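Local atomic coordinates of glutaredoxin (PDB entry 4I2U), a protein that probably acts as a glutathione-dependent thiol-disulfide oxidoreductase of the thioredoxin fold in cell redox homeostasis, and binds glutathione. Residues Lys5-Ser10 against Val18-Thr23; Asp9-Gly14 against Thr45-Asp50; Asp60-Leu65 against Val71-Ile76; Gln79-Gly82 against Asp86-Ala89. All coordinates share one frame; numbering follows the deposited sequence.

Contact 1 of 4, residues Lys5-Ser10 against Val18-Thr23. With GSH (glutathione), chain B.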
# COMPACT_ATOMS: atom_id res chain seq x y z
N LYS A 5 10.55 -10.86 5.38
CA LYS A 5 9.44 -10.83 6.31
C LYS A 5 9.59 -9.66 7.27
O LYS A 5 8.63 -8.92 7.55
CB LYS A 5 9.33 -12.15 7.07
CG LYS A 5 8.24 -12.15 8.14
CD LYS A 5 8.01 -13.53 8.72
CE LYS A 5 6.63 -13.63 9.36
NZ LYS A 5 6.50 -12.69 10.51
N GLN A 6 10.80 -9.47 7.80
CA GLN A 6 11.02 -8.39 8.75
C GLN A 6 10.79 -7.04 8.09
O GLN A 6 10.21 -6.13 8.68
CB GLN A 6 12.43 -8.46 9.32
CG GLN A 6 12.67 -7.54 10.51
CD GLN A 6 14.10 -7.61 11.02
OE1 GLN A 6 14.95 -6.81 10.62
NE2 GLN A 6 14.37 -8.57 11.90
N LEU A 7 11.25 -6.91 6.85
CA LEU A 7 11.02 -5.68 6.10
C LEU A 7 9.54 -5.38 5.95
O LEU A 7 9.07 -4.27 6.24
CB LEU A 7 11.68 -5.77 4.73
CG LEU A 7 11.56 -4.59 3.76
CD1 LEU A 7 10.21 -4.47 3.07
CD2 LEU A 7 11.90 -3.28 4.46
N VAL A 8 8.76 -6.35 5.49
CA VAL A 8 7.35 -6.10 5.27
C VAL A 8 6.64 -5.80 6.58
O VAL A 8 5.90 -4.81 6.69
CB VAL A 8 6.68 -7.28 4.54
CG1 VAL A 8 5.19 -7.11 4.51
CG2 VAL A 8 7.25 -7.40 3.11
N ASP A 9 6.85 -6.65 7.59
CA ASP A 9 6.15 -6.49 8.86
C ASP A 9 6.47 -5.13 9.48
O ASP A 9 5.57 -4.42 9.95
CB ASP A 9 6.52 -7.59 9.85
CG ASP A 9 5.99 -8.97 9.45
OD1 ASP A 9 5.20 -9.09 8.49
OD2 ASP A 9 6.36 -9.94 10.16
N SER A 10 7.74 -4.78 9.52
CA SER A 10 8.16 -3.52 10.14
C SER A 10 7.65 -2.33 9.35
O SER A 10 7.31 -1.30 9.92
CB SER A 10 9.68 -3.45 10.23
OG SER A 10 10.18 -4.42 11.13
N VAL A 18 1.09 2.23 3.18
CA VAL A 18 2.17 1.54 2.48
C VAL A 18 1.66 0.92 1.19
O VAL A 18 0.59 0.29 1.17
CB VAL A 18 2.76 0.42 3.38
CG1 VAL A 18 3.85 -0.36 2.64
CG2 VAL A 18 3.32 1.02 4.66
N ILE A 19 2.41 1.08 0.12
CA ILE A 19 2.09 0.42 -1.14
C ILE A 19 3.34 -0.29 -1.64
O ILE A 19 4.36 0.35 -1.92
CB ILE A 19 1.48 1.39 -2.17
CG1 ILE A 19 1.19 0.64 -3.46
CG2 ILE A 19 2.37 2.63 -2.42
CD1 ILE A 19 0.26 1.40 -4.41
N PHE A 20 3.29 -1.62 -1.68
CA PHE A 20 4.35 -2.39 -2.33
C PHE A 20 4.04 -2.35 -3.80
O PHE A 20 2.93 -2.69 -4.22
CB PHE A 20 4.39 -3.82 -1.77
CG PHE A 20 4.80 -3.87 -0.32
CD1 PHE A 20 3.86 -3.84 0.69
CD2 PHE A 20 6.14 -3.89 0.05
CE1 PHE A 20 4.23 -3.83 2.02
CE2 PHE A 20 6.53 -3.88 1.37
CZ PHE A 20 5.59 -3.85 2.36
N SER A 21 5.02 -1.94 -4.59
CA SER A 21 4.81 -1.44 -5.94
C SER A 21 5.92 -1.92 -6.86
O SER A 21 6.93 -2.45 -6.43
CB SER A 21 4.80 0.10 -5.83
OG SER A 21 4.77 0.76 -7.10
N LYS A 22 5.69 -1.75 -8.16
CA LYS A 22 6.77 -1.72 -9.15
C LYS A 22 6.57 -0.48 -9.99
O LYS A 22 5.44 -0.08 -10.28
CB LYS A 22 6.79 -2.98 -10.02
CG LYS A 22 7.20 -4.18 -9.23
CD LYS A 22 7.21 -5.47 -9.99
CE LYS A 22 7.52 -6.64 -9.07
NZ LYS A 22 7.59 -7.92 -9.81
N THR A 23 7.66 0.16 -10.36
CA THR A 23 7.60 1.49 -10.98
C THR A 23 6.82 1.53 -12.28
O THR A 23 6.21 2.54 -12.61
CB THR A 23 9.00 2.08 -11.23
OG1 THR A 23 9.74 1.22 -12.09
CG2 THR A 23 9.74 2.29 -9.92
N1 GSH B . -5.97 -6.52 -10.76
CA1 GSH B . -4.67 -6.43 -10.08
C1 GSH B . -4.69 -5.17 -9.26
O11 GSH B . -5.73 -4.47 -9.30
O12 GSH B . -3.71 -4.86 -8.54
CB1 GSH B . -3.57 -6.48 -11.14
CG1 GSH B . -2.16 -6.49 -10.56
CD1 GSH B . -1.17 -7.14 -11.51
OE1 GSH B . -1.44 -8.18 -12.13
N2 GSH B . 0.01 -6.57 -11.61
CA2 GSH B . 1.10 -7.16 -12.40
C2 GSH B . 1.96 -8.10 -11.59
O2 GSH B . 1.93 -8.09 -10.37
CB2 GSH B . 1.96 -6.07 -13.03
SG2 GSH B . 1.06 -5.15 -14.31
N3 GSH B . 2.70 -8.97 -12.26
CA3 GSH B . 3.44 -10.00 -11.57
C3 GSH B . 4.66 -9.51 -10.83
O31 GSH B . 5.12 -8.36 -11.01
O32 GSH B . 5.17 -10.34 -10.04
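Phe20 pushes the outer end of its ring between strand 17-21 and the helix, and Val8 and Leu7 receive it. This part is purely apolar. Val8 presents both methyls to the ring: CG1 lies 3.9 Å from Phe20 CZ, while CG2 is equally near Phe20 CE2 and CZ, at 4.0 Å. Leu7 comes in at the ring edge, close to its plane, with CD1 4.1 Å from Phe20 CE2, the two side chains running antiparallel, one alongside the other. The ring is aimed at the helix by a chi1 of -67°, which sets CG opposite the carbonyl carbon; Leu62 and Ile47 also pack on it. With an alanine in place of Phe20 the ring is gone, and a gap would probably open between strand 17-21 and the Val8 and Leu7 methyls.

Charged groups lie away from this apolar seam. On the helix, Lys5 NZ reaches Asp9 OD2 at 2.8 Å through the syn lone pair of the carboxylate, and Asp9 OD1 is bonded to Tyr61 OH. Beyond the strand, Lys22 stretches out beyond CG to put NZ 2.8 Å from O31 of the glutathione, and Gln59 OE1 shares that ammonium.

The chemistry is thus divided: apolar contacts fix helix 3-14 to the sheet, while the same segment that supplies Phe20 carries, two residues on, Lys22, whose charge would favour the carboxylate of the bound tripeptide.

Contact 2 of 4, residues Asp9-Gly14 against Thr45-Asp50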
# COMPACT_ATOMS: atom_id res chain seq x y z
N ASP A 9 6.85 -6.65 7.59
CA ASP A 9 6.15 -6.49 8.86
C ASP A 9 6.47 -5.13 9.48
O ASP A 9 5.57 -4.42 9.95
CB ASP A 9 6.52 -7.59 9.85
CG ASP A 9 5.99 -8.97 9.45
OD1 ASP A 9 5.20 -9.09 8.49
OD2 ASP A 9 6.36 -9.94 10.16
N SER A 10 7.74 -4.78 9.52
CA SER A 10 8.16 -3.52 10.14
C SER A 10 7.65 -2.33 9.35
O SER A 10 7.31 -1.30 9.92
CB SER A 10 9.68 -3.45 10.23
OG SER A 10 10.18 -4.42 11.13
N THR A 11 7.61 -2.46 8.03
CA THR A 11 7.16 -1.35 7.22
C THR A 11 5.68 -1.08 7.42
O THR A 11 5.27 0.09 7.57
CB THR A 11 7.48 -1.58 5.74
OG1 THR A 11 8.89 -1.70 5.57
CG2 THR A 11 6.98 -0.43 4.88
N ILE A 12 4.85 -2.12 7.42
CA ILE A 12 3.42 -1.89 7.54
C ILE A 12 3.01 -1.52 8.95
O ILE A 12 1.98 -0.87 9.13
CB ILE A 12 2.56 -3.08 7.01
CG1 ILE A 12 2.67 -4.32 7.92
CG2 ILE A 12 2.94 -3.38 5.58
CD1 ILE A 12 1.77 -5.46 7.49
N SER A 13 3.79 -1.89 9.96
CA SER A 13 3.47 -1.51 11.34
C SER A 13 4.07 -0.15 11.72
O SER A 13 3.62 0.47 12.67
CB SER A 13 3.90 -2.60 12.32
OG SER A 13 5.29 -2.82 12.27
N GLY A 14 5.06 0.32 10.96
CA GLY A 14 5.73 1.57 11.25
C GLY A 14 5.32 2.74 10.38
O GLY A 14 5.73 3.85 10.65
N THR A 45 4.19 5.48 1.77
CA THR A 45 5.45 4.75 1.74
C THR A 45 5.37 3.73 0.61
O THR A 45 4.74 2.68 0.72
CB THR A 45 5.66 4.07 3.07
OG1 THR A 45 5.66 5.05 4.10
CG2 THR A 45 6.97 3.31 3.09
N ALA A 46 5.97 4.06 -0.52
CA ALA A 46 5.95 3.22 -1.71
C ALA A 46 7.25 2.46 -1.82
O ALA A 46 8.31 3.06 -2.04
CB ALA A 46 5.74 4.07 -2.95
N ILE A 47 7.17 1.15 -1.71
CA ILE A 47 8.34 0.27 -1.73
C ILE A 47 8.39 -0.36 -3.13
O ILE A 47 7.51 -1.15 -3.47
CB ILE A 47 8.24 -0.82 -0.64
CG1 ILE A 47 8.00 -0.25 0.77
CG2 ILE A 47 9.48 -1.71 -0.69
CD1 ILE A 47 9.06 0.72 1.27
N GLU A 48 9.38 0.03 -3.93
CA GLU A 48 9.47 -0.41 -5.32
C GLU A 48 10.25 -1.71 -5.41
O GLU A 48 11.48 -1.73 -5.27
CB GLU A 48 10.10 0.65 -6.21
CG GLU A 48 9.38 1.99 -6.17
CD GLU A 48 7.93 1.98 -6.66
OE1 GLU A 48 7.47 1.02 -7.27
OE2 GLU A 48 7.25 3.01 -6.43
N LEU A 49 9.55 -2.78 -5.71
CA LEU A 49 10.10 -4.13 -5.70
C LEU A 49 10.86 -4.46 -6.98
O LEU A 49 11.53 -5.50 -7.03
CB LEU A 49 8.99 -5.14 -5.45
CG LEU A 49 8.23 -4.90 -4.15
CD1 LEU A 49 7.20 -5.99 -3.92
CD2 LEU A 49 9.15 -4.81 -2.97
N ASP A 50 10.77 -3.63 -8.01
CA ASP A 50 11.67 -3.73 -9.15
C ASP A 50 13.00 -3.00 -8.89
O ASP A 50 13.98 -3.25 -9.59
CB ASP A 50 10.99 -3.23 -10.43
CG ASP A 50 10.57 -1.77 -10.36
OD1 ASP A 50 9.99 -1.34 -9.35
OD2 ASP A 50 10.79 -1.03 -11.35
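Thr11 meets Thr45 and Ile47 through one methyl group, and its side chain can be followed outward from the helix. CB is directed at the strand. From it, CG2 leaves anti to the backbone N and close to the carbonyl carbon, which carries the methyl out to the sheet. There it touches Thr45 CG2 at 4.1 Å, methyl against methyl, and Ile47 CG1 at 4.2 Å. The other branch, OG1 (chi1 -62°), lies beside the backbone N and turns back along the helix to bond with the carbonyl of Leu7, one turn earlier, so the hydroxyl is satisfied without help from the strand.

Thr45 has the same torsional arrangement as Thr11, its own methyl anti to N and offered to the helix. Ile47, two residues on, faces the same way and also packs on Phe20 and Arg52. The contact is light, burying 76 Å² over both sides.

After Thr11 the helix nears its end. Ser13 bends its hydroxyl back to Asp9 O, with OG at 2.8 Å, and that carbonyl also takes Ser13 N at 3.1 Å; the two donors arrive from opposite faces of the carbonyl plane.

Strand 45-48 is an edge of the four-stranded sheet and runs parallel to 17-21. An N-terminal helix packed over these two strands is the familiar start of the glutaredoxin version of the thioredoxin fold.

Contact 3 of 4, residues Asp60-Leu65 against Val71-Ile76. With GSH (glutathione), chain B.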
# COMPACT_ATOMS: atom_id res chain seq x y z
N ASP A 60 7.21 -12.92 -2.37
CA ASP A 60 6.94 -14.24 -1.79
C ASP A 60 6.31 -14.10 -0.41
O ASP A 60 5.35 -14.80 -0.09
CB ASP A 60 8.24 -15.04 -1.67
CG ASP A 60 8.74 -15.56 -2.98
OD1 ASP A 60 7.98 -15.59 -3.97
OD2 ASP A 60 9.93 -15.99 -2.99
N TYR A 61 6.84 -13.22 0.43
CA TYR A 61 6.24 -13.04 1.73
C TYR A 61 4.86 -12.41 1.59
O TYR A 61 3.94 -12.75 2.34
CB TYR A 61 7.11 -12.22 2.66
CG TYR A 61 6.44 -12.02 4.00
CD1 TYR A 61 6.09 -13.11 4.80
CD2 TYR A 61 6.11 -10.76 4.44
CE1 TYR A 61 5.44 -12.92 6.02
CE2 TYR A 61 5.46 -10.55 5.65
CZ TYR A 61 5.14 -11.64 6.44
OH TYR A 61 4.52 -11.46 7.67
N LEU A 62 4.70 -11.46 0.68
CA LEU A 62 3.37 -10.89 0.46
C LEU A 62 2.34 -11.94 0.06
O LEU A 62 1.16 -11.84 0.44
CB LEU A 62 3.44 -9.73 -0.56
CG LEU A 62 4.14 -8.48 -0.02
CD1 LEU A 62 4.54 -7.53 -1.15
CD2 LEU A 62 3.25 -7.75 1.00
N LEU A 63 2.76 -12.97 -0.66
CA LEU A 63 1.86 -14.09 -0.96
C LEU A 63 1.43 -14.76 0.35
O LEU A 63 0.24 -15.06 0.57
CB LEU A 63 2.57 -15.08 -1.86
CG LEU A 63 1.88 -16.42 -2.08
CD1 LEU A 63 0.49 -16.27 -2.69
CD2 LEU A 63 2.76 -17.29 -2.95
N GLU A 64 2.39 -15.00 1.24
CA GLU A 64 2.07 -15.60 2.53
C GLU A 64 1.14 -14.72 3.36
O GLU A 64 0.18 -15.22 3.98
CB GLU A 64 3.34 -15.90 3.31
CG GLU A 64 4.27 -16.90 2.66
CD GLU A 64 5.44 -17.19 3.54
OE1 GLU A 64 6.39 -16.39 3.54
OE2 GLU A 64 5.42 -18.20 4.26
N LEU A 65 1.39 -13.43 3.40
CA LEU A 65 0.63 -12.55 4.28
C LEU A 65 -0.73 -12.20 3.72
O LEU A 65 -1.69 -12.08 4.48
CB LEU A 65 1.43 -11.27 4.54
CG LEU A 65 0.80 -10.27 5.51
CD1 LEU A 65 0.46 -10.91 6.86
CD2 LEU A 65 1.72 -9.06 5.66
N VAL A 71 1.63 -7.04 -7.69
CA VAL A 71 1.70 -5.65 -7.25
C VAL A 71 0.58 -4.85 -7.88
O VAL A 71 0.20 -5.09 -9.02
CB VAL A 71 3.07 -5.00 -7.53
CG1 VAL A 71 4.12 -5.67 -6.68
CG2 VAL A 71 3.44 -5.09 -9.02
N PRO A 72 0.05 -3.87 -7.16
CA PRO A 72 0.48 -3.47 -5.82
C PRO A 72 -0.17 -4.29 -4.70
O PRO A 72 -1.16 -4.98 -4.91
CB PRO A 72 0.01 -2.01 -5.72
CG PRO A 72 -1.27 -2.04 -6.56
CD PRO A 72 -0.96 -2.95 -7.71
N ARG A 73 0.40 -4.16 -3.50
CA ARG A 73 -0.25 -4.63 -2.28
C ARG A 73 -0.26 -3.46 -1.33
O ARG A 73 0.78 -2.93 -0.98
CB ARG A 73 0.48 -5.85 -1.69
CG ARG A 73 0.59 -7.04 -2.63
CD ARG A 73 -0.58 -8.01 -2.51
NE ARG A 73 -0.88 -8.71 -3.76
CZ ARG A 73 -1.84 -9.62 -3.88
NH1 ARG A 73 -2.55 -10.00 -2.81
NH2 ARG A 73 -2.09 -10.17 -5.05
N VAL A 74 -1.46 -3.01 -0.98
CA VAL A 74 -1.66 -1.77 -0.23
C VAL A 74 -2.11 -2.08 1.19
O VAL A 74 -3.00 -2.92 1.41
CB VAL A 74 -2.68 -0.88 -0.94
CG1 VAL A 74 -2.87 0.43 -0.23
CG2 VAL A 74 -2.25 -0.65 -2.40
N PHE A 75 -1.50 -1.38 2.14
CA PHE A 75 -1.78 -1.56 3.57
C PHE A 75 -2.07 -0.22 4.22
O PHE A 75 -1.32 0.76 4.02
CB PHE A 75 -0.59 -2.19 4.28
CG PHE A 75 -0.24 -3.56 3.84
CD1 PHE A 75 0.47 -3.79 2.67
CD2 PHE A 75 -0.59 -4.64 4.63
CE1 PHE A 75 0.82 -5.07 2.30
CE2 PHE A 75 -0.24 -5.93 4.26
CZ PHE A 75 0.47 -6.14 3.10
N ILE A 76 -3.16 -0.14 4.99
CA ILE A 76 -3.51 1.05 5.75
C ILE A 76 -3.46 0.67 7.22
O ILE A 76 -4.22 -0.19 7.68
CB ILE A 76 -4.93 1.54 5.40
CG1 ILE A 76 -5.12 1.73 3.89
CG2 ILE A 76 -5.23 2.81 6.17
CD1 ILE A 76 -4.16 2.72 3.23
N1 GSH B . -5.97 -6.52 -10.76
CA1 GSH B . -4.67 -6.43 -10.08
C1 GSH B . -4.69 -5.17 -9.26
O11 GSH B . -5.73 -4.47 -9.30
O12 GSH B . -3.71 -4.86 -8.54
CB1 GSH B . -3.57 -6.48 -11.14
CG1 GSH B . -2.16 -6.49 -10.56
CD1 GSH B . -1.17 -7.14 -11.51
OE1 GSH B . -1.44 -8.18 -12.13
N2 GSH B . 0.01 -6.57 -11.61
CA2 GSH B . 1.10 -7.16 -12.40
C2 GSH B . 1.96 -8.10 -11.59
O2 GSH B . 1.93 -8.09 -10.37
CB2 GSH B . 1.96 -6.07 -13.03
SG2 GSH B . 1.06 -5.15 -14.31
N3 GSH B . 2.70 -8.97 -12.26
CA3 GSH B . 3.44 -10.00 -11.57
C3 GSH B . 4.66 -9.51 -10.83
O31 GSH B . 5.12 -8.36 -11.01
O32 GSH B . 5.17 -10.34 -10.04
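Leu62 and Leu65 meet the ring of Phe75 from the helix, each with its CD2 methyl. Leu62 CD2 lies at the ring edge, near the plane, 3.8 Å from Phe75 CZ and equally close to CE1. Leu65 CD2 comes obliquely, 3.9 Å from Phe75 CE2. The other methyl of Leu62, CD1, rests 4.2 Å from Arg73 CG, so one leucine spans two residues of the strand that face the same way.

One layer out, torsions and neighbours set these groups. Leu65 holds CG anti to its backbone N, and its CB covers a face of the Tyr61 ring; Ile12 packs on both Leu65 and Phe75. Were a serine to replace Phe75, the two leucine methyls would probably lose the surface they share and the helix would be less firmly seated.

Just before the strand, Val71 pairs with the tripeptide much as a neighbouring strand would: Val71 N gives a bond of 2.9 Å to O2 of the glutathione, at 157°, and Val71 O accepts from its N2 at 3.0 Å, more bent at 134°. The peptide between Val71 and Pro72 is cis, the hallmark cis-proline of thioredoxin folds.

Helix 55-66 crosses strand 73-76 at 58°, with the short axes 11.1 Å apart. The strand is central in the sheet, between 17-21 and 79-82, and helix 3-14 lies beside helix 55-66 on the same face.

Contact 4 of 4, residues Gln79-Gly82 against Asp86-Ala89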
# COMPACT_ATOMS: atom_id res chain seq x y z
N GLN A 79 -3.31 -2.97 7.78
CA GLN A 79 -4.37 -3.78 7.20
C GLN A 79 -4.25 -3.85 5.68
O GLN A 79 -4.34 -2.82 4.99
CB GLN A 79 -5.73 -3.22 7.57
CG GLN A 79 -6.86 -4.04 7.02
CD GLN A 79 -8.22 -3.52 7.42
OE1 GLN A 79 -8.36 -2.44 8.02
NE2 GLN A 79 -9.24 -4.30 7.11
N PHE A 80 -4.08 -5.05 5.13
CA PHE A 80 -4.09 -5.23 3.69
C PHE A 80 -5.46 -4.91 3.12
O PHE A 80 -6.46 -5.47 3.57
CB PHE A 80 -3.72 -6.68 3.37
CG PHE A 80 -3.82 -7.01 1.92
CD1 PHE A 80 -3.02 -6.38 0.99
CD2 PHE A 80 -4.72 -7.96 1.46
CE1 PHE A 80 -3.10 -6.68 -0.35
CE2 PHE A 80 -4.79 -8.26 0.10
CZ PHE A 80 -3.99 -7.61 -0.78
N ILE A 81 -5.52 -4.01 2.14
CA ILE A 81 -6.80 -3.63 1.56
C ILE A 81 -6.95 -4.05 0.10
O ILE A 81 -8.01 -3.84 -0.49
CB ILE A 81 -7.08 -2.11 1.68
CG1 ILE A 81 -6.07 -1.27 0.91
CG2 ILE A 81 -7.13 -1.70 3.15
CD1 ILE A 81 -6.53 0.18 0.70
N GLY A 82 -5.93 -4.65 -0.49
CA GLY A 82 -6.02 -5.15 -1.85
C GLY A 82 -4.99 -4.56 -2.78
O GLY A 82 -3.97 -4.03 -2.35
N ASP A 86 -8.66 -2.49 -6.32
CA ASP A 86 -9.34 -2.42 -5.02
C ASP A 86 -9.15 -1.05 -4.39
O ASP A 86 -10.10 -0.46 -3.85
CB ASP A 86 -8.82 -3.47 -4.04
CG ASP A 86 -9.10 -4.88 -4.45
OD1 ASP A 86 -10.18 -5.14 -5.03
OD2 ASP A 86 -8.24 -5.74 -4.16
N THR A 87 -7.93 -0.54 -4.43
CA THR A 87 -7.62 0.72 -3.77
C THR A 87 -8.36 1.86 -4.48
O THR A 87 -8.90 2.76 -3.82
CB THR A 87 -6.11 0.97 -3.74
OG1 THR A 87 -5.47 -0.05 -2.98
CG2 THR A 87 -5.78 2.31 -3.10
N ASP A 88 -8.37 1.84 -5.79
CA ASP A 88 -9.12 2.83 -6.55
C ASP A 88 -10.62 2.78 -6.22
O ASP A 88 -11.26 3.81 -6.05
CB ASP A 88 -8.90 2.59 -8.04
CG ASP A 88 -9.54 3.64 -8.88
OD1 ASP A 88 -9.01 4.77 -8.92
OD2 ASP A 88 -10.60 3.33 -9.48
N ALA A 89 -11.18 1.58 -6.14
CA ALA A 89 -12.59 1.42 -5.80
C ALA A 89 -12.88 1.95 -4.40
O ALA A 89 -13.89 2.63 -4.18
CB ALA A 89 -12.99 -0.03 -5.91
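Gly82 and Asp86 come closest here, backbone against side chain, with Gly82 CA 3.3 Å from Asp86 OD2. The backbone of Gly82 adopts a positive phi of 122°, a conformation that itself calls for glycine, and a beta carbon there would run into the Asp86 carboxylate. Next to it, Asp86 CB packs 3.7 Å from Ile81 O.

A second kind of contact sets a hydroxyl beside a hydrocarbon. Ile81 takes CG1 between its backbone N and carbonyl carbon (chi1 64°), which brings the tip of the chain round to the helix: CD1 lies 3.8 Å from Thr87 OG1, and the two side chains meet at about a right angle. Ile81 is also covered by Leu96 and Met99 of helix 95-102.

The polar ends of the helix residues are held by the turn between the segments. Asp86 OD2 is hydrogen-bonded to Gly83 N, and Thr87 OG1 to Gly83 O, so one glycine residue fixes the rotation of both side chains. Two residues along the chain from Phe80, Gly82 N sits 3.4 Å above the centre of the Phe80 ring, which in turn meets Phe75.

A tight glycine-rich turn leading from the last strand of the sheet straight into a helix is characteristic of the glutathione site in glutaredoxins, and here Gly84 and Asp85, which follow Gly83, bind the tripeptide through their backbone N atoms.

Starting at the N terminus, helix 3-14 folds back on strand 17-21 in contact 1, closing a short helix-to-strand loop, and its later part reaches strand 45-48 in contact 2, closing a longer one that takes in helix 26-36. The two share Asp9 and Ser10, and their connections cross, since Val8 joins Phe20 while Thr11 joins Thr45 beyond it. Contacts 3 and 4 follow in series as short local closures, helix 55-66 onto strand 73-76, then strand 79-82 onto helix 84-93. Strands 17-21, 73-76 and 79-82 are neighbours in the sheet, linking contacts 1, 3 and 4; contacts 1 and 3 also both touch glutathione.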